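Local coordinates for hypothetical protein AF1704 (Archaeoglobus fulgidus, PDB 1ZBM) that probably converts cyclic dehypoxanthine futalosine into 1,4-dihydroxy-6-naphthoate during menaquinone biosynthesis, at residues Phe26-Met29 with Lys33-Thr36; Lys75-Ser80 with Glu195-Phe200. All blocks are in the same frame, centred on the assembly; numbering follows the deposited sequence.

Interaction 1 (Phe26-Met29 with Lys33-Thr36)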
# COMPACT_ATOMS: atom_id res chain seq x y z
N PHE A 26 9.63 -1.35 8.62
CA PHE A 26 10.58 -0.31 9.06
C PHE A 26 11.11 -0.43 10.49
O PHE A 26 11.93 0.39 10.90
CB PHE A 26 9.96 1.09 8.92
CG PHE A 26 9.95 1.61 7.51
CD1 PHE A 26 8.86 1.40 6.69
CD2 PHE A 26 11.02 2.34 7.02
CE1 PHE A 26 8.82 1.93 5.40
CE2 PHE A 26 11.01 2.87 5.73
CZ PHE A 26 9.90 2.67 4.92
N TYR A 27 10.65 -1.43 11.24
CA TYR A 27 11.09 -1.61 12.62
C TYR A 27 12.60 -1.54 12.82
O TYR A 27 13.09 -0.78 13.66
CB TYR A 27 10.57 -2.93 13.19
CG TYR A 27 11.22 -3.28 14.50
CD1 TYR A 27 12.31 -4.15 14.56
CD2 TYR A 27 10.80 -2.68 15.69
CE1 TYR A 27 12.97 -4.40 15.76
CE2 TYR A 27 11.44 -2.93 16.89
CZ TYR A 27 12.52 -3.79 16.92
OH TYR A 27 13.16 -4.03 18.12
N ALA A 28 13.35 -2.34 12.07
CA ALA A 28 14.80 -2.37 12.21
C ALA A 28 15.42 -0.99 12.00
O ALA A 28 16.36 -0.60 12.69
CB ALA A 28 15.41 -3.37 11.22
N MSE A 29 14.89 -0.25 11.03
CA MSE A 29 15.42 1.08 10.72
C MSE A 29 15.02 2.12 11.76
O MSE A 29 15.83 2.96 12.14
CB MSE A 29 14.96 1.52 9.33
CG MSE A 29 15.74 2.70 8.77
SE MSE A 29 15.08 3.27 7.02
CE MSE A 29 15.96 1.93 5.92
N LYS A 33 18.68 -0.22 14.45
CA LYS A 33 19.19 -1.57 14.25
C LYS A 33 19.86 -1.70 12.89
O LYS A 33 20.45 -2.74 12.58
CB LYS A 33 18.05 -2.59 14.36
CG LYS A 33 17.31 -2.58 15.70
CD LYS A 33 18.08 -3.32 16.79
CE LYS A 33 18.09 -4.82 16.52
NZ LYS A 33 18.97 -5.59 17.46
N VAL A 34 19.79 -0.65 12.08
CA VAL A 34 20.39 -0.66 10.75
C VAL A 34 21.55 0.32 10.70
O VAL A 34 21.36 1.52 10.90
CB VAL A 34 19.38 -0.25 9.66
CG1 VAL A 34 20.02 -0.38 8.28
CG2 VAL A 34 18.13 -1.10 9.76
N ASP A 35 22.74 -0.18 10.41
CA ASP A 35 23.91 0.67 10.35
C ASP A 35 23.99 1.41 9.01
O ASP A 35 24.13 0.79 7.96
CB ASP A 35 25.18 -0.17 10.56
CG ASP A 35 26.36 0.67 10.99
OD1 ASP A 35 26.28 1.32 12.05
OD2 ASP A 35 27.39 0.66 10.26
N THR A 36 23.91 2.74 9.06
CA THR A 36 23.96 3.56 7.86
C THR A 36 24.53 4.94 8.13
O THR A 36 24.39 5.46 9.23
CB THR A 36 22.56 3.76 7.25
OG1 THR A 36 22.64 4.69 6.17
CG2 THR A 36 21.61 4.29 8.31

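Interaction 2 (Lys75-Ser80 with Glu195-Phe200)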
# COMPACT_ATOMS: atom_id res chain seq x y z
N LYS A 75 9.28 12.81 -11.45
CA LYS A 75 10.13 13.27 -10.37
C LYS A 75 10.56 12.12 -9.44
O LYS A 75 11.53 12.25 -8.69
CB LYS A 75 9.41 14.34 -9.55
CG LYS A 75 9.26 15.68 -10.25
CD LYS A 75 10.63 16.25 -10.65
CE LYS A 75 10.56 17.75 -10.85
NZ LYS A 75 9.36 18.15 -11.63
N TYR A 76 9.86 11.00 -9.52
CA TYR A 76 10.14 9.85 -8.68
C TYR A 76 10.36 8.57 -9.48
O TYR A 76 9.85 8.44 -10.59
CB TYR A 76 8.96 9.62 -7.73
CG TYR A 76 8.89 10.55 -6.54
CD1 TYR A 76 9.71 10.36 -5.43
CD2 TYR A 76 7.99 11.63 -6.53
CE1 TYR A 76 9.64 11.22 -4.33
CE2 TYR A 76 7.92 12.49 -5.44
CZ TYR A 76 8.75 12.28 -4.34
OH TYR A 76 8.71 13.14 -3.28
N ARG A 77 11.13 7.64 -8.92
CA ARG A 77 11.33 6.35 -9.58
C ARG A 77 11.04 5.28 -8.54
O ARG A 77 11.15 5.54 -7.33
CB ARG A 77 12.74 6.19 -10.13
CG ARG A 77 13.79 5.81 -9.13
CD ARG A 77 15.08 5.48 -9.86
NE ARG A 77 16.20 5.32 -8.94
CZ ARG A 77 16.36 4.28 -8.13
NH1 ARG A 77 15.46 3.30 -8.11
NH2 ARG A 77 17.42 4.23 -7.33
N ILE A 78 10.67 4.09 -8.99
CA ILE A 78 10.35 3.01 -8.07
C ILE A 78 11.58 2.40 -7.45
O ILE A 78 12.53 2.04 -8.15
CB ILE A 78 9.56 1.90 -8.77
CG1 ILE A 78 8.34 2.50 -9.49
CG2 ILE A 78 9.10 0.88 -7.74
CD1 ILE A 78 7.73 1.59 -10.53
N LEU A 79 11.58 2.29 -6.12
CA LEU A 79 12.72 1.69 -5.42
C LEU A 79 12.54 0.17 -5.44
O LEU A 79 11.44 -0.34 -5.25
CB LEU A 79 12.77 2.21 -3.99
CG LEU A 79 14.08 1.99 -3.26
CD1 LEU A 79 15.18 2.88 -3.85
CD2 LEU A 79 13.85 2.33 -1.78
N SER A 80 13.62 -0.58 -5.67
CA SER A 80 13.49 -2.03 -5.75
C SER A 80 12.91 -2.68 -4.49
O SER A 80 12.30 -3.74 -4.58
CB SER A 80 14.84 -2.65 -6.08
OG SER A 80 15.33 -2.11 -7.31
N GLU A 195 24.81 7.72 -4.81
CA GLU A 195 25.33 7.34 -3.49
C GLU A 195 24.16 7.12 -2.52
O GLU A 195 24.05 6.06 -1.90
CB GLU A 195 26.23 8.48 -2.99
CG GLU A 195 27.36 8.07 -2.07
CD GLU A 195 28.34 9.22 -1.87
OE1 GLU A 195 27.92 10.31 -1.41
OE2 GLU A 195 29.54 9.04 -2.18
N VAL A 196 23.31 8.14 -2.39
CA VAL A 196 22.16 8.05 -1.51
C VAL A 196 21.18 6.97 -1.98
O VAL A 196 20.59 6.26 -1.16
CB VAL A 196 21.42 9.41 -1.42
CG1 VAL A 196 20.12 9.27 -0.63
CG2 VAL A 196 22.32 10.44 -0.74
N GLN A 197 21.01 6.84 -3.29
CA GLN A 197 20.09 5.83 -3.81
C GLN A 197 20.50 4.42 -3.39
O GLN A 197 19.69 3.65 -2.86
CB GLN A 197 20.03 5.88 -5.33
CG GLN A 197 19.36 7.11 -5.91
CD GLN A 197 19.45 7.13 -7.44
OE1 GLN A 197 19.06 6.17 -8.10
NE2 GLN A 197 19.96 8.23 -8.00
N GLU A 198 21.76 4.07 -3.61
CA GLU A 198 22.23 2.73 -3.27
C GLU A 198 22.24 2.49 -1.78
O GLU A 198 21.86 1.41 -1.31
CB GLU A 198 23.64 2.51 -3.84
CG GLU A 198 24.03 1.03 -3.90
CD GLU A 198 23.32 0.27 -5.02
OE1 GLU A 198 22.83 -0.86 -4.76
OE2 GLU A 198 23.27 0.81 -6.16
N GLU A 199 22.67 3.49 -1.02
CA GLU A 199 22.73 3.36 0.43
C GLU A 199 21.38 3.11 1.04
O GLU A 199 21.22 2.20 1.86
CB GLU A 199 23.34 4.63 1.05
CG GLU A 199 23.54 4.55 2.55
CD GLU A 199 24.36 3.34 2.96
OE1 GLU A 199 25.26 2.93 2.19
OE2 GLU A 199 24.12 2.80 4.05
N PHE A 200 20.39 3.91 0.66
CA PHE A 200 19.06 3.73 1.22
C PHE A 200 18.46 2.40 0.82
O PHE A 200 17.73 1.77 1.60
CB PHE A 200 18.12 4.85 0.79
CG PHE A 200 16.77 4.72 1.38
CD1 PHE A 200 16.54 5.12 2.69
CD2 PHE A 200 15.75 4.11 0.67
CE1 PHE A 200 15.30 4.91 3.28
CE2 PHE A 200 14.51 3.90 1.26
CZ PHE A 200 14.29 4.29 2.56
O HOH W 1 18.49 2.29 -5.24

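Interaction 1 (Phe26-Met29 with Lys33-Thr36)
A28 and K33 close the C-terminal end of helix 20-30 by a six-residue backbone hydrogen bond of the 6-to-1 kind, consistent with a Schellman-type helix end. In this periplasmic-binding-protein-like fold it turns the chain out of the helix and on toward strand 39-44. The polar part centres on A28 O: K33 N donates to A28 O at 2.9 Å, with a bent N-H...O angle of 136°. K33 CB lies close to the same acceptor, 3.1 Å from A28 O, and the lysine chain then bends at chi2 and chi3 and leads away from the helix.

The apolar part rests on V34. With CG1 anti to the backbone N (chi1 -176°), the other branch, CG2, is laid over the face of the peptide joining A28 to M29. That methyl meets A28 CB at 3.8 Å and M29 CB at 4.1 Å, bridging two successive residues. Helix 194-213 packs on the same turn: S207 and F210 touch A28, while M29 N bonds to S207 OG. The valine methyl V34 CG2 also lies 3.6 Å from M29 N.

Interaction 2 (Lys75-Ser80 with Glu195-Phe200)
A strand-to-helix contact, part polar and part apolar, joins edge strand 76-86 of the 2-1-3-5-4 sheet, a strand order familiar from type 2 periplasmic binding proteins, to the first turns of helix 194-213. In its polar half the edge of the R77 guanidinium grips a single oxygen: NH2 donates to Q197 OE1 at 2.7 Å and 155°, in the carbonyl plane and on a lone pair, while NE adds a weak bond to Q197 OE1 at 3.1 Å. The acceptor lies close to the guanidinium plane, although the amide itself is turned 51° from it. Q197 NE2 bonds to L192 O, which probably helps hold the amide with OE1 facing the arginine. R77 NH1, in turn, makes a weak bond to I78 O at 3.2 Å. An alanine in place of R77 would probably leave Q197 OE1 without the two donors that grip it here.

Deeper in, L79 points a methyl at the rim of F200. The ring reaches inward because its CG stands opposite the backbone N (chi1 -178°), and L79 CD2 meets F200 CE2 at 3.5 Å, in the ring plane. I188 of strand 181-189 touches R77, L79 and Q197. A water completes the polar half, accepting from R77 NH2 at 3.0 Å and donating weakly to Q197 O.

Helix 194-213 is shared by both contacts, whose centres lie about 17 Å apart: it forms one side of interaction 2 and packs against the helix end in interaction 1. Two direct touches join them. T36 OG1 lies 3.2 Å from E199 OE2, probably hydrogen-bonded, and the same carboxylate forms a salt bridge with R202, which also reaches D35 O. M29 CE packs on F200 CE1 at 4.0 Å, so F200 meets L79 through one part of its ring and the selenomethionine through another. Both contacts are structural packing away from the predicted substrate-binding residues T114 and A115 and the predicted proton acceptor H152.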